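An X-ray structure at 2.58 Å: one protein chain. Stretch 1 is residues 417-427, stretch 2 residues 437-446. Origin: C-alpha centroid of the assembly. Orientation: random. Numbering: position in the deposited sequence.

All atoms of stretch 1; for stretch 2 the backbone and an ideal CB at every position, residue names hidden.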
# COMPACT_ATOMS: atom_id res chain seq x y z
N LEU A 417 6.45 18.26 5.82
CA LEU A 417 6.10 18.07 7.21
C LEU A 417 6.50 16.68 7.67
O LEU A 417 5.66 15.83 7.85
CB LEU A 417 4.60 18.28 7.40
CG LEU A 417 4.11 19.64 6.92
CD1 LEU A 417 2.60 19.75 6.96
CD2 LEU A 417 4.75 20.76 7.72
N ILE A 418 7.80 16.47 7.84
CA ILE A 418 8.30 15.18 8.27
C ILE A 418 9.33 15.32 9.38
O ILE A 418 9.84 16.40 9.60
CB ILE A 418 8.88 14.37 7.09
CG1 ILE A 418 10.26 14.90 6.70
CG2 ILE A 418 7.95 14.40 5.91
CD1 ILE A 418 10.83 14.19 5.50
N SER A 419 9.60 14.23 10.07
CA SER A 419 10.46 14.27 11.24
C SER A 419 11.59 13.25 11.21
O SER A 419 11.46 12.16 11.73
CB SER A 419 9.62 14.06 12.50
OG SER A 419 8.49 14.88 12.47
N PRO A 420 12.70 13.64 10.60
CA PRO A 420 13.91 12.82 10.55
C PRO A 420 14.36 12.47 11.94
O PRO A 420 14.33 13.34 12.80
CB PRO A 420 14.95 13.75 9.93
CG PRO A 420 14.14 14.76 9.21
CD PRO A 420 12.89 14.95 9.98
N ILE A 421 14.74 11.22 12.17
CA ILE A 421 15.21 10.74 13.48
C ILE A 421 16.27 9.70 13.21
O ILE A 421 15.99 8.76 12.47
CB ILE A 421 14.03 10.18 14.31
CG1 ILE A 421 14.49 9.73 15.69
CG2 ILE A 421 13.29 9.02 13.62
CD1 ILE A 421 14.29 10.80 16.74
N HIS A 422 17.49 9.89 13.72
CA HIS A 422 18.57 8.87 13.57
C HIS A 422 18.25 7.62 14.39
O HIS A 422 17.45 7.66 15.34
CB HIS A 422 19.96 9.40 13.98
CG HIS A 422 20.65 10.24 12.94
ND1 HIS A 422 21.57 9.72 12.04
CD2 HIS A 422 20.57 11.57 12.68
CE1 HIS A 422 22.01 10.70 11.26
NE2 HIS A 422 21.42 11.83 11.63
N ALA A 423 18.89 6.51 14.04
CA ALA A 423 18.70 5.27 14.78
C ALA A 423 19.17 5.37 16.24
O ALA A 423 18.63 4.72 17.11
CB ALA A 423 19.42 4.14 14.08
N THR A 424 20.16 6.20 16.52
CA THR A 424 20.65 6.32 17.90
C THR A 424 19.69 7.06 18.85
O THR A 424 19.87 7.02 20.06
CB THR A 424 22.04 6.97 17.94
OG1 THR A 424 22.05 8.13 17.10
CG2 THR A 424 23.10 5.97 17.41
N GLU A 425 18.67 7.72 18.30
CA GLU A 425 17.72 8.52 19.09
C GLU A 425 16.26 7.99 19.11
O GLU A 425 15.47 8.44 19.95
CB GLU A 425 17.74 9.94 18.57
CG GLU A 425 19.15 10.52 18.50
CD GLU A 425 19.23 11.80 17.66
OE1 GLU A 425 18.58 11.90 16.57
OE2 GLU A 425 19.97 12.70 18.09
N TYR A 426 15.93 7.04 18.23
CA TYR A 426 14.55 6.62 17.98
C TYR A 426 13.92 5.72 19.07
O TYR A 426 14.37 4.57 19.30
CB TYR A 426 14.43 5.95 16.58
CG TYR A 426 13.04 5.34 16.30
CD1 TYR A 426 11.89 6.12 16.29
CD2 TYR A 426 12.89 3.98 16.07
CE1 TYR A 426 10.64 5.57 16.05
CE2 TYR A 426 11.66 3.43 15.85
CZ TYR A 426 10.54 4.23 15.83
OH TYR A 426 9.30 3.65 15.61
N VAL A 427 12.88 6.25 19.71
CA VAL A 427 12.05 5.46 20.64
C VAL A 427 10.69 5.16 20.01
O VAL A 427 9.92 6.09 19.72
CB VAL A 427 11.79 6.18 21.99
CG1 VAL A 427 11.10 5.23 22.97
CG2 VAL A 427 13.07 6.75 22.58
N UNK A 437 10.92 -0.74 13.15
CA UNK A 437 11.98 -0.22 12.26
C UNK A 437 12.13 1.34 12.28
O UNK A 437 11.27 2.06 12.76
CB UNK A 437 11.69 -0.68 10.83
N UNK A 438 13.25 1.85 11.79
CA UNK A 438 13.50 3.29 11.73
C UNK A 438 12.54 3.89 10.71
O UNK A 438 12.40 3.37 9.60
CB UNK A 438 14.95 3.59 11.36
N UNK A 439 11.84 4.96 11.10
CA UNK A 439 11.01 5.65 10.13
C UNK A 439 11.87 6.17 8.98
O UNK A 439 13.06 6.49 9.14
CB UNK A 439 10.25 6.80 10.79
N UNK A 440 11.25 6.26 7.81
CA UNK A 440 11.97 6.62 6.59
C UNK A 440 12.27 8.11 6.52
O UNK A 440 13.09 8.53 5.71
CB UNK A 440 11.16 6.20 5.36
N UNK A 441 11.64 8.88 7.38
CA UNK A 441 11.75 10.36 7.36
C UNK A 441 13.20 10.85 7.13
O UNK A 441 13.39 11.74 6.34
CB UNK A 441 11.23 10.93 8.68
N UNK A 442 14.22 10.29 7.77
CA UNK A 442 15.57 10.84 7.58
C UNK A 442 16.09 10.59 6.16
O UNK A 442 16.61 11.49 5.48
CB UNK A 442 16.53 10.23 8.60
N UNK A 443 15.90 9.37 5.68
CA UNK A 443 16.23 9.06 4.28
C UNK A 443 15.44 9.92 3.32
O UNK A 443 16.00 10.49 2.41
CB UNK A 443 15.97 7.58 3.98
N UNK A 444 14.14 10.04 3.54
CA UNK A 444 13.34 10.90 2.65
C UNK A 444 13.82 12.36 2.65
O UNK A 444 13.93 12.96 1.61
CB UNK A 444 11.87 10.85 3.07
N UNK A 445 14.10 12.91 3.82
CA UNK A 445 14.65 14.25 3.91
C UNK A 445 15.84 14.37 2.98
O UNK A 445 15.83 15.22 2.11
CB UNK A 445 15.05 14.58 5.35
N UNK A 446 16.86 13.52 3.14
CA UNK A 446 18.09 13.69 2.33
C UNK A 446 17.80 13.50 0.85
O UNK A 446 18.36 14.22 0.02
CB UNK A 446 19.17 12.70 2.77

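Position 437 has its CA-to-CB bond directed away from stretch 1, and its ideal CB has nothing of that stretch within 5.5 Å; many side chains would fit. It is Thr437, whose contact is made by the backbone: its O lies 3.4 Å from Tyr426 CE2.

At 438 the bond points sideways, and the ideal CB stands 5.2 Å from Tyr426 CD2 and 5.3 Å from Ala423 CB. That leaves room for a longer apolar chain, such as leucine, isoleucine or methionine. The residue is Leu438, with chi1 t and chi2 p. Its CD1 fills the gap, 3.4 Å from Ile421 O, 3.7 Å from Ala423 CA and 3.8 Å from Tyr426 CB.

Position 439 points toward stretch 1, its ideal CB 4.7 Å from Ile421 CG2 and 5.4 Å from Tyr426 CE1. A phi of -60° and psi of 151° admit proline, though a compact aliphatic would also suit. Pro439 sets its CD 3.7 Å from the centroid of the Tyr426 ring, 10° off the normal, a CH-pi contact over the face; its CG lies 4.1 Å from Ile421 CG2.

Position 440 points away, and stretch 1 places no demand on it. Its phi of -77° is compatible with the deposited Pro440.

Position 441 points toward stretch 1 at close range: the ideal CB is 3.3 Å from Ser419 O and 3.6 Å from Pro420 N. Bulk at CB would be crowded, whereas the nearby Ser419 N offers a donor, favouring a short acceptor such as aspartate or asparagine. Asp441, with chi1 m, accepts the bond from Ser419 N to OD2 at 2.9 Å; the 169° N-H...O angle is nearly linear.

At 442 the sideways ideal CB is 4.1 Å from both Pro420 CB and Ile421 N, with the His422 ring farther out. A branched or long apolar chain could span this space. Leu442 places CD1 3.9 Å from Pro420 CB and CD2 3.7 Å from the His422 ring centroid, 10° off the normal, forming a CH-pi contact.

Position 443 points away and is unconstrained here; Asp443 makes no contact.

Position 444 points toward Ile418, with CD1 4.3 Å from the ideal CB, so most apolar residues would serve. Leu444 touches Ile418 CD1 through its CB at 4.2 Å.

At 445 the ideal CB is 4.0 Å from Pro420 CG and 4.2 Å from Ile418 CD1, suiting an aliphatic or aromatic residue. Tyr445 meets Pro420 CG at its ring edge through CD2, 3.3 Å away.

Position 446 points sideways with open space, fitting a long polar chain; Lys446 makes no close contact.

Stretch 2 (437-446) TLPPDLDLYK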
# COMPACT_ATOMS: atom_id res chain seq x y z
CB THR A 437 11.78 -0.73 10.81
OG1 THR A 437 10.47 -0.40 10.37
CG2 THR A 437 11.96 -2.25 10.73
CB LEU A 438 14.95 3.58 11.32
CG LEU A 438 15.40 5.03 11.47
CD1 LEU A 438 15.47 5.39 12.93
CD2 LEU A 438 16.72 5.35 10.78
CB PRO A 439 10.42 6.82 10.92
CG PRO A 439 10.41 6.37 12.32
CD PRO A 439 11.59 5.44 12.47
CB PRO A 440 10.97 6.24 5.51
CG PRO A 440 9.61 6.47 6.16
CD PRO A 440 9.79 6.06 7.58
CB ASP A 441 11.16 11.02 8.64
CG ASP A 441 9.64 10.72 8.90
OD1 ASP A 441 9.27 9.53 8.88
OD2 ASP A 441 8.82 11.64 9.17
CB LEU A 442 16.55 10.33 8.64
CG LEU A 442 18.03 10.71 8.41
CD1 LEU A 442 18.27 12.21 8.52
CD2 LEU A 442 18.97 9.96 9.35
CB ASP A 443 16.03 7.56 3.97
CG ASP A 443 17.15 6.67 4.55
OD1 ASP A 443 18.34 7.10 4.65
OD2 ASP A 443 16.84 5.54 4.93
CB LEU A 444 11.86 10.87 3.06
CG LEU A 444 11.20 9.50 3.10
CD1 LEU A 444 9.71 9.59 3.38
CD2 LEU A 444 11.45 8.78 1.81
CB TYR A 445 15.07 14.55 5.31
CG TYR A 445 15.58 15.95 5.57
CD1 TYR A 445 16.33 16.62 4.67
CD2 TYR A 445 15.34 16.56 6.76
CE1 TYR A 445 16.79 17.87 4.94
CE2 TYR A 445 15.80 17.81 7.03
CZ TYR A 445 16.52 18.45 6.10
OH TYR A 445 17.02 19.69 6.30
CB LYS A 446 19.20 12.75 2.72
CG LYS A 446 19.65 12.83 4.16
CD LYS A 446 20.42 11.56 4.50
CE LYS A 446 20.93 11.58 5.93
NZ LYS A 446 21.28 10.22 6.42
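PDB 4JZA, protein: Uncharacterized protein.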